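Local coordinates for protein putative thioesterase II (Thermobifida fusca, PDB 3BBJ) that probably hydrolyses acyl thioesters such as acyl-CoA, with two HotDog-type thioesterase domains joined in one chain, at residues 94-98 and 99-103; 192-195 and 196-199; 126-129 and 130-133. All coordinates share one frame; numbering follows the deposited sequence.

How the contacts relate
Followed from the N terminus, the three contacts come in the order 1, 3, 2, and each is local, so none nests within or crosses another. Contact 1 (94-103) closes the tight turn of the hairpin between strands 88-96 and 99-109, in the N-terminal thioesterase domain. Contact 3 (126-133) folds the surface loop that leads into strand 133-134, on the other side of the chain's centre, with its own centre about 39 Å from that of contact 1. Contact 2 (192-199) lies in the buried helix 191-198, its centre about 21 Å from each of the others, and packs against both helix 38-51 and strands of the C-terminal domain.

Contact 1: residues 94-98 and 99-103; sequences LFQEG and RTILT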
ATOM      1  N   LEU A  94      15.849   6.063  -8.312  1.00 51.79           N
ATOM      2  CA  LEU A  94      16.227   6.143  -9.724  1.00 50.81           C
ATOM      3  C   LEU A  94      16.385   7.590 -10.160  1.00 51.47           C
ATOM      4  O   LEU A  94      15.504   8.416  -9.909  1.00 48.12           O
ATOM      5  CB  LEU A  94      15.183   5.471 -10.601  1.00 50.29           C
ATOM      6  CG  LEU A  94      15.435   5.455 -12.102  1.00 50.69           C
ATOM      7  CD1 LEU A  94      16.715   4.672 -12.416  1.00 48.39           C
ATOM      8  CD2 LEU A  94      14.223   4.845 -12.821  1.00 48.77           C
ATOM      9  N   PHE A  95      17.517   7.864 -10.823  1.00 53.39           N
ATOM     10  CA  PHE A  95      17.844   9.190 -11.339  1.00 54.28           C
ATOM     11  C   PHE A  95      18.021   9.161 -12.844  1.00 55.59           C
ATOM     12  O   PHE A  95      18.475   8.173 -13.414  1.00 55.38           O
ATOM     13  CB  PHE A  95      19.141   9.686 -10.738  1.00 52.96           C
ATOM     14  CG  PHE A  95      19.095   9.865  -9.267  1.00 49.55           C
ATOM     15  CD1 PHE A  95      19.282   8.784  -8.420  1.00 49.72           C
ATOM     16  CD2 PHE A  95      18.903  11.119  -8.719  1.00 48.27           C
ATOM     17  CE1 PHE A  95      19.249   8.957  -7.032  1.00 53.42           C
ATOM     18  CE2 PHE A  95      18.876  11.296  -7.323  1.00 51.17           C
ATOM     19  CZ  PHE A  95      19.047  10.215  -6.485  1.00 47.64           C
ATOM     20  N   GLN A  96      17.654  10.258 -13.488  1.00 59.03           N
ATOM     21  CA  GLN A  96      17.832  10.395 -14.927  1.00 59.95           C
ATOM     22  C   GLN A  96      17.903  11.874 -15.274  1.00 63.26           C
ATOM     23  O   GLN A  96      16.979  12.642 -14.959  1.00 64.64           O
ATOM     24  CB  GLN A  96      16.702   9.704 -15.705  1.00 58.79           C
ATOM     25  CG  GLN A  96      17.081   9.393 -17.151  1.00 57.74           C
ATOM     26  CD  GLN A  96      15.931   8.838 -17.997  1.00 57.96           C
ATOM     27  OE1 GLN A  96      14.805   9.343 -17.954  1.00 47.33           O
ATOM     28  NE2 GLN A  96      16.230   7.806 -18.796  1.00 43.76           N
ATOM     29  N   GLU A  97      18.995  12.256 -15.935  1.00 66.40           N
ATOM     30  CA  GLU A  97      19.261  13.642 -16.325  1.00 68.16           C
ATOM     31  C   GLU A  97      19.243  14.544 -15.108  1.00 67.76           C
ATOM     32  O   GLU A  97      18.588  15.577 -15.097  1.00 67.56           O
ATOM     33  CB  GLU A  97      18.272  14.136 -17.383  1.00 67.97           C
ATOM     34  CG  GLU A  97      18.293  13.334 -18.677  1.00 72.42           C
ATOM     35  CD  GLU A  97      17.757  14.124 -19.865  1.00 77.61           C
ATOM     36  OE1 GLU A  97      18.233  15.267 -20.090  1.00 81.18           O
ATOM     37  OE2 GLU A  97      16.876  13.599 -20.580  1.00 79.82           O
ATOM     38  N   GLY A  98      19.949  14.110 -14.074  1.00 68.79           N
ATOM     39  CA  GLY A  98      20.098  14.870 -12.846  1.00 69.24           C
ATOM     40  C   GLY A  98      18.847  15.074 -12.015  1.00 69.65           C
ATOM     41  O   GLY A  98      18.846  15.916 -11.116  1.00 69.79           O
ATOM     42  N   ARG A  99      17.791  14.311 -12.291  1.00 69.31           N
ATOM     43  CA  ARG A  99      16.527  14.463 -11.568  1.00 69.24           C
ATOM     44  C   ARG A  99      16.040  13.121 -11.035  1.00 64.82           C
ATOM     45  O   ARG A  99      16.222  12.085 -11.697  1.00 63.67           O
ATOM     46  CB  ARG A  99      15.484  15.113 -12.485  1.00 69.40           C
ATOM     47  CG  ARG A  99      15.745  16.616 -12.721  1.00 73.97           C
ATOM     48  CD  ARG A  99      14.850  17.233 -13.800  1.00 75.21           C
ATOM     49  NE  ARG A  99      15.141  16.699 -15.138  1.00 86.98           N
ATOM     50  CZ  ARG A  99      14.704  17.219 -16.292  1.00 88.41           C
ATOM     51  NH1 ARG A  99      13.945  18.316 -16.307  1.00 87.65           N
ATOM     52  NH2 ARG A  99      15.037  16.638 -17.449  1.00 84.33           N
ATOM     53  N   THR A 100      15.448  13.134  -9.837  1.00 60.37           N
ATOM     54  CA  THR A 100      14.900  11.912  -9.258  1.00 58.47           C
ATOM     55  C   THR A 100      13.589  11.550  -9.959  1.00 55.72           C
ATOM     56  O   THR A 100      12.712  12.375 -10.143  1.00 53.69           O
ATOM     57  CB  THR A 100      14.706  11.979  -7.715  1.00 59.81           C
ATOM     58  OG1 THR A 100      13.905  13.113  -7.367  1.00 61.11           O
ATOM     59  CG2 THR A 100      16.050  12.066  -6.998  1.00 56.15           C
ATOM     60  N   ILE A 101      13.481  10.292 -10.358  1.00 54.01           N
ATOM     61  CA  ILE A 101      12.317   9.796 -11.074  1.00 52.19           C
ATOM     62  C   ILE A 101      11.315   9.156 -10.093  1.00 52.18           C
ATOM     63  O   ILE A 101      10.130   9.525 -10.031  1.00 50.45           O
ATOM     64  CB  ILE A 101      12.776   8.743 -12.119  1.00 51.60           C
ATOM     65  CG1 ILE A 101      13.843   9.340 -13.061  1.00 50.74           C
ATOM     66  CG2 ILE A 101      11.582   8.135 -12.888  1.00 50.02           C
ATOM     67  CD1 ILE A 101      13.407  10.569 -13.862  1.00 51.12           C
ATOM     68  N   LEU A 102      11.855   8.241  -9.292  1.00 52.71           N
ATOM     69  CA  LEU A 102      11.094   7.317  -8.494  1.00 51.38           C
ATOM     70  C   LEU A 102      11.935   6.834  -7.331  1.00 51.04           C
ATOM     71  O   LEU A 102      13.132   6.622  -7.486  1.00 51.05           O
ATOM     72  CB  LEU A 102      10.790   6.108  -9.385  1.00 53.85           C
ATOM     73  CG  LEU A 102      10.031   4.908  -8.815  1.00 53.53           C
ATOM     74  CD1 LEU A 102       8.633   5.354  -8.387  1.00 54.55           C
ATOM     75  CD2 LEU A 102       9.973   3.827  -9.856  1.00 50.13           C
ATOM     76  N   THR A 103      11.305   6.659  -6.168  1.00 50.99           N
ATOM     77  CA  THR A 103      11.964   6.030  -5.022  1.00 49.55           C
ATOM     78  C   THR A 103      11.118   4.877  -4.483  1.00 48.64           C
ATOM     79  O   THR A 103       9.900   4.959  -4.437  1.00 47.86           O
ATOM     80  CB  THR A 103      12.275   7.009  -3.890  1.00 48.20           C
ATOM     81  OG1 THR A 103      13.028   6.323  -2.883  1.00 54.95           O
ATOM     82  CG2 THR A 103      11.016   7.564  -3.274  1.00 46.14           C
TER
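Leu94 pairs with two residues of the returning strand: its N donates to Leu102 O at 2.9 Å, while its O accepts from Ile101 N at 2.8 Å. Ile101, with psi at -52°, is thus an extra residue opposite Leu94, a beta bulge that shifts the register by one between here and the turn. It keeps the Ile101 side chain on the Leu94 side of the hairpin, where Leu94 CD2 lies 4.2 Å from Ile101 CB.

Phe95 faces Thr100 in a non-hydrogen-bonded pair, and their side chains run side by side on the opposite face. With CG anti to the Phe95 carbonyl carbon (chi1 -63°), the ring lies alongside Thr100, though the modelled closeness of the two is doubtful. With an alanine in place of Phe95, the ring that lies beside Thr100 and touches Glu75 and Glu77 of strand 72-82 would be gone, and that packing would probably be lost. At the backbone, Phe95 CA lies 3.3 Å from Arg99 O in a CA-H...O contact.

Gln96 N donates to that same Arg99 O at 2.9 Å, in its carbonyl plane. The return bond, Arg99 N to Gln96 O at 3.3 Å, arrives from above the carbonyl plane. Gln96 CB also rests against Ile101 CD1 at 3.9 Å. Glu97 and Gly98, both with positive phi, form the corners of a type I' turn. Glu97 OE1 stays 4.4 Å from Arg99 NH2, beyond a salt bridge.

Outside the hairpin, Gln96 NE2 bonds to the carbonyls of Ser70 and Pro73. Leu94 packs on Ala74 and Ile76 of strand 72-82, and Thr100 meets Leu81 of the second subunit. Helix 38-51 lies against the face that carries Leu94 and Leu102, with Leu41 and Leu45 meeting Leu94, Ile101 and Leu102.

Contact 2: residues 192-195 and 196-199; sequences LAFL and PLAV
Phe194 O is gripped twice from the following turn. Ala198 N gives the firm bond, 2.8 Å long with 169° at the hydrogen; Leu197 N adds a weak one at 3.0 Å, bent to 122°. One residue on, Val199 N donates to Leu195 O at 3.0 Å. These bonds carry the helix past Pro196, whose ring nitrogen has no hydrogen to give back to the preceding turn.

The proline shows in the bonding around it. Its CD lies 3.4 Å from Leu192 O, where a helical N-H would otherwise point, and that oxygen is instead bonded by the side-chain amide of Gln46. Leu197 N also lacks the usual bond to Ala193 O, keeping only the weak one to Phe194 O; the two missing bonds mark the kink. Just ahead of the ring, Leu195 CB and Pro196 CD are 3.4 Å apart, tighter than usual carbon contact.

The Phe194 side chain meets the same turn. With CG anti to the backbone N (chi1 166°), the ring swings toward the following turn and lies over the Ala198 methyl. Ala198 CB sits 3.9 Å from the ring centroid, over the face but offset toward the rim, a CH-pi contact. Leu197 CD2 approaches the ring differently, at its edge near the plane, 4.2 Å from Phe194 CE1. Ala198 thus meets a face of the ring and Leu197 its edge.

Pro196 and Leu197 meet Thr43 of helix 38-51, which lies beside this kinked helix, whereas Leu195 and Val199 turn to strands 217-224 and 246-254, sharing Leu253. A helix packed against these strands is consistent with the HotDog fold, in which a sheet wraps round a helix.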
ATOM      1  N   LEU A 192       9.402 -13.948 -10.143  1.00 49.96           N
ATOM      2  CA  LEU A 192       9.534 -12.986  -9.054  1.00 49.97           C
ATOM      3  C   LEU A 192      10.051 -11.667  -9.552  1.00 49.06           C
ATOM      4  O   LEU A 192       9.668 -10.609  -9.041  1.00 48.38           O
ATOM      5  CB  LEU A 192      10.455 -13.529  -7.974  1.00 48.89           C
ATOM      6  CG  LEU A 192       9.875 -14.728  -7.235  1.00 49.43           C
ATOM      7  CD1 LEU A 192      10.999 -15.529  -6.554  1.00 44.43           C
ATOM      8  CD2 LEU A 192       8.818 -14.242  -6.235  1.00 45.08           C
ATOM      9  N   ALA A 193      10.925 -11.739 -10.552  1.00 48.31           N
ATOM     10  CA  ALA A 193      11.499 -10.550 -11.174  1.00 47.84           C
ATOM     11  C   ALA A 193      10.428  -9.778 -11.935  1.00 46.43           C
ATOM     12  O   ALA A 193      10.496  -8.566 -12.050  1.00 47.58           O
ATOM     13  CB  ALA A 193      12.646 -10.957 -12.125  1.00 45.90           C
ATOM     14  N   PHE A 194       9.429 -10.505 -12.433  1.00 47.31           N
ATOM     15  CA  PHE A 194       8.369  -9.963 -13.304  1.00 46.25           C
ATOM     16  C   PHE A 194       7.159  -9.418 -12.541  1.00 45.84           C
ATOM     17  O   PHE A 194       6.405  -8.613 -13.076  1.00 47.38           O
ATOM     18  CB  PHE A 194       7.938 -11.072 -14.276  1.00 46.64           C
ATOM     19  CG  PHE A 194       6.645 -10.805 -15.023  1.00 44.36           C
ATOM     20  CD1 PHE A 194       6.560  -9.790 -15.961  1.00 44.53           C
ATOM     21  CD2 PHE A 194       5.542 -11.640 -14.841  1.00 46.10           C
ATOM     22  CE1 PHE A 194       5.373  -9.567 -16.667  1.00 48.93           C
ATOM     23  CE2 PHE A 194       4.345 -11.431 -15.546  1.00 44.44           C
ATOM     24  CZ  PHE A 194       4.265 -10.393 -16.463  1.00 45.03           C
ATOM     25  N   LEU A 195       6.976  -9.848 -11.293  1.00 45.76           N
ATOM     26  CA  LEU A 195       5.830  -9.388 -10.491  1.00 44.50           C
ATOM     27  C   LEU A 195       5.707  -7.854 -10.428  1.00 44.41           C
ATOM     28  O   LEU A 195       4.620  -7.320 -10.649  1.00 44.25           O
ATOM     29  CB  LEU A 195       5.840 -10.024  -9.088  1.00 44.78           C
ATOM     30  CG  LEU A 195       5.542 -11.534  -9.041  1.00 44.69           C
ATOM     31  CD1 LEU A 195       5.550 -12.074  -7.639  1.00 44.23           C
ATOM     32  CD2 LEU A 195       4.197 -11.839  -9.695  1.00 50.69           C
ATOM     33  N   PRO A 196       6.814  -7.140 -10.158  1.00 44.74           N
ATOM     34  CA  PRO A 196       6.711  -5.666 -10.103  1.00 45.11           C
ATOM     35  C   PRO A 196       6.224  -5.012 -11.402  1.00 45.97           C
ATOM     36  O   PRO A 196       5.557  -3.952 -11.358  1.00 47.08           O
ATOM     37  CB  PRO A 196       8.129  -5.204  -9.734  1.00 46.37           C
ATOM     38  CG  PRO A 196       9.033  -6.407  -9.927  1.00 47.64           C
ATOM     39  CD  PRO A 196       8.173  -7.639  -9.857  1.00 45.02           C
ATOM     40  N   LEU A 197       6.530  -5.622 -12.550  1.00 44.92           N
ATOM     41  CA  LEU A 197       5.973  -5.149 -13.823  1.00 45.50           C
ATOM     42  C   LEU A 197       4.522  -5.596 -13.971  1.00 45.11           C
ATOM     43  O   LEU A 197       3.653  -4.811 -14.369  1.00 45.69           O
ATOM     44  CB  LEU A 197       6.789  -5.647 -15.034  1.00 46.27           C
ATOM     45  CG  LEU A 197       6.223  -5.338 -16.440  1.00 45.21           C
ATOM     46  CD1 LEU A 197       5.958  -3.865 -16.624  1.00 48.13           C
ATOM     47  CD2 LEU A 197       7.150  -5.812 -17.530  1.00 44.37           C
ATOM     48  N   ALA A 198       4.273  -6.861 -13.662  1.00 43.61           N
ATOM     49  CA  ALA A 198       2.936  -7.462 -13.762  1.00 42.67           C
ATOM     50  C   ALA A 198       1.867  -6.649 -13.050  1.00 43.65           C
ATOM     51  O   ALA A 198       0.808  -6.409 -13.600  1.00 46.25           O
ATOM     52  CB  ALA A 198       2.967  -8.881 -13.225  1.00 40.84           C
ATOM     53  N   VAL A 199       2.154  -6.186 -11.842  1.00 44.82           N
ATOM     54  CA  VAL A 199       1.174  -5.444 -11.049  1.00 45.28           C
ATOM     55  C   VAL A 199       0.754  -4.125 -11.720  1.00 45.86           C
ATOM     56  O   VAL A 199      -0.282  -3.558 -11.367  1.00 45.54           O
ATOM     57  CB  VAL A 199       1.703  -5.125  -9.605  1.00 41.95           C
ATOM     58  CG1 VAL A 199       2.206  -6.358  -8.909  1.00 45.95           C
ATOM     59  CG2 VAL A 199       2.811  -4.118  -9.640  1.00 43.64           C
TER

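Contact 3: residues 126-129 and 130-133; sequences IPPQ and HQCR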
ATOM      1  N   ILE A 126     -12.321 -17.143 -12.213  1.00 65.90           N
ATOM      2  CA  ILE A 126     -11.857 -16.554 -13.469  1.00 63.97           C
ATOM      3  C   ILE A 126     -11.905 -17.651 -14.531  1.00 65.02           C
ATOM      4  O   ILE A 126     -11.441 -18.762 -14.279  1.00 64.31           O
ATOM      5  CB  ILE A 126     -10.417 -16.008 -13.383  1.00 63.74           C
ATOM      6  CG1 ILE A 126     -10.291 -14.988 -12.241  1.00 64.29           C
ATOM      7  CG2 ILE A 126     -10.025 -15.378 -14.708  1.00 57.99           C
ATOM      8  CD1 ILE A 126      -8.981 -14.221 -12.231  1.00 61.39           C
ATOM      9  N   PRO A 127     -12.488 -17.354 -15.712  1.00 65.50           N
ATOM     10  CA  PRO A 127     -12.548 -18.339 -16.780  1.00 65.16           C
ATOM     11  C   PRO A 127     -11.163 -18.825 -17.178  1.00 65.81           C
ATOM     12  O   PRO A 127     -10.201 -18.075 -17.047  1.00 66.22           O
ATOM     13  CB  PRO A 127     -13.154 -17.560 -17.942  1.00 65.01           C
ATOM     14  CG  PRO A 127     -13.862 -16.424 -17.334  1.00 65.56           C
ATOM     15  CD  PRO A 127     -13.134 -16.086 -16.095  1.00 65.69           C
ATOM     16  N   PRO A 128     -11.053 -20.075 -17.657  1.00 66.33           N
ATOM     17  CA  PRO A 128      -9.750 -20.556 -18.136  1.00 66.11           C
ATOM     18  C   PRO A 128      -9.146 -19.652 -19.206  1.00 65.74           C
ATOM     19  O   PRO A 128      -9.874 -18.975 -19.936  1.00 63.76           O
ATOM     20  CB  PRO A 128     -10.076 -21.929 -18.725  1.00 65.99           C
ATOM     21  CG  PRO A 128     -11.325 -22.360 -18.035  1.00 66.22           C
ATOM     22  CD  PRO A 128     -12.100 -21.108 -17.751  1.00 65.76           C
ATOM     23  N   GLN A 129      -7.819 -19.647 -19.282  1.00 66.21           N
ATOM     24  CA  GLN A 129      -7.100 -18.817 -20.237  1.00 67.08           C
ATOM     25  C   GLN A 129      -7.578 -19.041 -21.685  1.00 70.04           C
ATOM     26  O   GLN A 129      -7.626 -18.093 -22.475  1.00 69.40           O
ATOM     27  CB  GLN A 129      -5.597 -19.081 -20.133  1.00 66.07           C
ATOM     28  CG  GLN A 129      -4.730 -18.052 -20.847  1.00 65.19           C
ATOM     29  CD  GLN A 129      -3.257 -18.284 -20.629  1.00 64.41           C
ATOM     30  OE1 GLN A 129      -2.853 -19.367 -20.236  1.00 63.32           O
ATOM     31  NE2 GLN A 129      -2.444 -17.265 -20.882  1.00 58.07           N
ATOM     32  N   HIS A 130      -7.935 -20.281 -22.022  1.00 72.93           N
ATOM     33  CA  HIS A 130      -8.383 -20.607 -23.377  1.00 75.28           C
ATOM     34  C   HIS A 130      -9.742 -19.982 -23.717  1.00 75.25           C
ATOM     35  O   HIS A 130     -10.021 -19.719 -24.883  1.00 75.12           O
ATOM     36  CB  HIS A 130      -8.378 -22.127 -23.621  1.00 76.34           C
ATOM     37  CG  HIS A 130      -9.505 -22.873 -22.967  1.00 81.27           C
ATOM     38  ND1 HIS A 130      -9.340 -23.608 -21.810  1.00 84.92           N
ATOM     39  CD2 HIS A 130     -10.802 -23.033 -23.331  1.00 83.51           C
ATOM     40  CE1 HIS A 130     -10.489 -24.175 -21.483  1.00 83.50           C
ATOM     41  NE2 HIS A 130     -11.393 -23.839 -22.386  1.00 82.86           N
ATOM     42  N   GLN A 131     -10.578 -19.731 -22.707  1.00 75.41           N
ATOM     43  CA  GLN A 131     -11.867 -19.053 -22.931  1.00 75.90           C
ATOM     44  C   GLN A 131     -11.722 -17.531 -22.952  1.00 74.10           C
ATOM     45  O   GLN A 131     -12.677 -16.824 -23.261  1.00 73.19           O
ATOM     46  CB  GLN A 131     -12.895 -19.446 -21.867  1.00 75.78           C
ATOM     47  CG  GLN A 131     -13.387 -20.886 -21.966  1.00 77.69           C
ATOM     48  CD  GLN A 131     -14.353 -21.246 -20.845  1.00 79.91           C
ATOM     49  OE1 GLN A 131     -15.202 -20.437 -20.447  1.00 87.43           O
ATOM     50  NE2 GLN A 131     -14.218 -22.460 -20.317  1.00 86.01           N
ATOM     51  N   CYS A 132     -10.530 -17.037 -22.622  1.00 73.34           N
ATOM     52  CA  CYS A 132     -10.261 -15.599 -22.563  1.00 71.67           C
ATOM     53  C   CYS A 132      -9.869 -15.057 -23.929  1.00 71.71           C
ATOM     54  O   CYS A 132      -9.478 -15.809 -24.827  1.00 71.48           O
ATOM     55  CB  CYS A 132      -9.156 -15.282 -21.546  1.00 71.29           C
ATOM     56  SG  CYS A 132      -9.626 -15.581 -19.838  1.00 64.11           S
ATOM     57  N   ARG A 133      -9.936 -13.735 -24.043  1.00 71.14           N
ATOM     58  CA  ARG A 133      -9.748 -13.043 -25.299  1.00 71.45           C
ATOM     59  C   ARG A 133      -8.621 -12.013 -25.245  1.00 69.84           C
ATOM     60  O   ARG A 133      -8.557 -11.181 -24.347  1.00 67.72           O
ATOM     61  CB  ARG A 133     -11.070 -12.376 -25.669  1.00 72.78           C
ATOM     62  CG  ARG A 133     -11.134 -11.849 -27.083  1.00 79.96           C
ATOM     63  CD  ARG A 133     -12.576 -11.587 -27.482  1.00 88.02           C
ATOM     64  NE  ARG A 133     -12.683 -10.730 -28.658  1.00 90.30           N
ATOM     65  CZ  ARG A 133     -13.835 -10.351 -29.205  1.00 95.10           C
ATOM     66  NH1 ARG A 133     -14.996 -10.759 -28.693  1.00 95.81           N
ATOM     67  NH2 ARG A 133     -13.826  -9.556 -30.272  1.00 96.74           N
TER
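Two overlapping i to i+3 turns shape the surface loop ahead of strand 133-134, and Pro128 and Gln131 meet in the first. Gln131 N donates to Pro128 O at 3.0 Å, and in the second Cys132 N donates to Gln129 O at 3.1 Å. Both donors stand above the plane of the carbonyl they reach, by 55° and 69°, rather than on a lone pair.

Pro128 is flanked by two side chains that run alongside it. The His130 ring sits obliquely, its CE1 3.6 Å from Pro128 CB; chi1 of 75° places CG between the backbone N and carbonyl carbon and brings the imidazole alongside the proline. The Gln131 amide lies beside the pyrrolidine ring of Pro128, NE2 3.6 Å from its CD.

The two turns share Gln129, His130 and Gln131, within the C-terminal thioesterase domain. Cys132 CB points toward the 126-129 segment, 3.3 Å from Gln129 O, and SG comes to 3.8 Å from Pro127 O; the side chain also touches Tyr177. That Pro127 oxygen is hydrogen-bonded by Tyr177 OH of strand 173-180, while Gln129 NE2 reaches away to the carboxylate of Asp154.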